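Chromosome-partitioning protein Spo0J (Thermus thermophilus HB27, PDB 1VZ0) acts in chromosome segregation, binding the centromere-like site parS and stimulating the ATPase activity of Soj. Local coordinates at the interface of chains A and B. Sequence-based numbering; all coordinates share one arbitrary frame. Chains: chain A/B, Chromosome-partitioning protein Spo0J.

The interface of chains A and B. Residues chain A 32, 35-36; chain B 66, 73-75, 101, 104.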
# COMPACT_ATOMS: atom_id res chain seq x y z
N ARG A 32 22.16 -11.78 -3.19
CA ARG A 32 21.40 -11.36 -4.36
C ARG A 32 19.97 -10.97 -4.01
O ARG A 32 19.46 -11.33 -2.95
CB ARG A 32 21.43 -12.46 -5.43
CG ARG A 32 20.66 -13.73 -5.09
CD ARG A 32 20.66 -14.65 -6.30
NE ARG A 32 19.75 -15.79 -6.15
CZ ARG A 32 19.48 -16.65 -7.13
NH1 ARG A 32 18.65 -17.66 -6.91
NH2 ARG A 32 20.03 -16.49 -8.32
N PRO A 35 13.80 -12.74 -5.42
CA PRO A 35 12.99 -12.93 -6.63
C PRO A 35 11.49 -13.04 -6.34
O PRO A 35 10.68 -12.97 -7.26
CB PRO A 35 13.55 -14.22 -7.21
CG PRO A 35 13.90 -15.00 -5.98
CD PRO A 35 14.56 -13.96 -5.10
N ARG A 36 11.14 -13.20 -5.07
CA ARG A 36 9.74 -13.30 -4.67
C ARG A 36 9.22 -11.89 -4.42
O ARG A 36 9.64 -11.23 -3.47
CB ARG A 36 9.59 -14.12 -3.39
CG ARG A 36 10.17 -15.51 -3.48
CD ARG A 36 10.50 -16.06 -2.10
NE ARG A 36 11.65 -16.93 -2.19
CZ ARG A 36 12.92 -16.53 -2.15
NH1 ARG A 36 13.89 -17.42 -2.26
NH2 ARG A 36 13.22 -15.26 -1.96
N ARG B 66 19.00 -16.65 2.74
CA ARG B 66 19.11 -18.10 2.67
C ARG B 66 20.28 -18.42 1.74
O ARG B 66 20.61 -17.62 0.85
CB ARG B 66 17.83 -18.74 2.13
CG ARG B 66 17.56 -18.52 0.65
CD ARG B 66 16.41 -19.42 0.19
NE ARG B 66 16.16 -19.33 -1.24
CZ ARG B 66 15.51 -20.25 -1.94
NH1 ARG B 66 15.33 -20.09 -3.24
NH2 ARG B 66 15.04 -21.34 -1.33
N GLU B 73 20.68 -15.43 -1.04
CA GLU B 73 19.52 -14.84 -1.70
C GLU B 73 18.68 -14.17 -0.62
O GLU B 73 18.38 -14.77 0.40
CB GLU B 73 18.71 -15.93 -2.40
CG GLU B 73 17.47 -15.44 -3.12
CD GLU B 73 16.75 -16.56 -3.86
OE1 GLU B 73 16.90 -16.69 -5.09
OE2 GLU B 73 16.05 -17.34 -3.19
N LEU B 74 18.30 -12.91 -0.86
CA LEU B 74 17.50 -12.16 0.10
C LEU B 74 16.15 -12.84 0.31
O LEU B 74 15.51 -13.25 -0.65
CB LEU B 74 17.26 -10.74 -0.42
CG LEU B 74 17.31 -9.57 0.57
CD1 LEU B 74 16.22 -8.57 0.19
CD2 LEU B 74 17.11 -10.06 2.01
N VAL B 75 15.73 -12.95 1.57
CA VAL B 75 14.46 -13.59 1.90
C VAL B 75 13.50 -12.60 2.55
O VAL B 75 12.27 -12.74 2.44
CB VAL B 75 14.68 -14.81 2.83
CG1 VAL B 75 13.35 -15.38 3.30
CG2 VAL B 75 15.46 -15.89 2.09
N ASP B 101 12.17 -23.28 -1.28
CA ASP B 101 11.49 -22.26 -2.06
C ASP B 101 10.12 -21.96 -1.45
O ASP B 101 9.72 -20.80 -1.31
CB ASP B 101 11.31 -22.74 -3.50
CG ASP B 101 12.64 -22.90 -4.22
OD1 ASP B 101 12.64 -23.28 -5.41
OD2 ASP B 101 13.69 -22.64 -3.59
N ALA B 104 10.33 -19.86 1.68
CA ALA B 104 10.74 -18.51 1.33
C ALA B 104 9.53 -17.72 0.84
O ALA B 104 9.37 -16.55 1.16
CB ALA B 104 11.82 -18.54 0.27
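Strand 31-32 of chain A and the loop after it lie against strand 71-76 of chain B, with strand 63-68 and the start of helix 101-114 behind, joining regions of the ParB N-terminal domain from both copies, an association that may depend on DNA binding. A:Arg32 pairs with B:Glu73 in a short parallel beta bridge, whose backbone bond runs from B:Leu74 N to A:Arg32 O (2.9 Å). The carboxylate of B:Glu73 is shared between the chains. Its CG stands anti to the backbone N (chi1 180°), and the extended chain carries the acid to the arginines. A:Arg32 NH1 forms a salt bridge with B:Glu73 OE1 at 2.7 Å, from above the carboxylate plane, although this arginine is poorly ordered. The ring of A:Pro35 packs on the same carboxylate, CD 3.6 Å from B:Glu73 CD, a compact apolar wall beside the salt bridge. A:Arg36, its chain bent at chi3 (-148°), brings NH1 to B:Glu73 OE2, the guanidinium turned 77° from the carboxylate; the modelled separation is too short to be trusted. The small methyl of B:Ala104, its CB 3.3 Å from A:Arg36 CZ, probably allows this guanidinium to lie close to the helix. Beside A:Arg36, and nearly perpendicular to it, the guanidinium of B:Arg66 grips B:Glu73 OE2 side-on through NE and NH1, and the shared acid probably offsets both charges. NH1 and NH2 of B:Arg66 also hold B:Asp101 OD2 end-on, NH2 at 2.9 Å. An alanine at B:Arg66 would remove both grips, and would probably leave B:Glu73 freer to turn away from the chain A arginines and B:Asp101 without its mate.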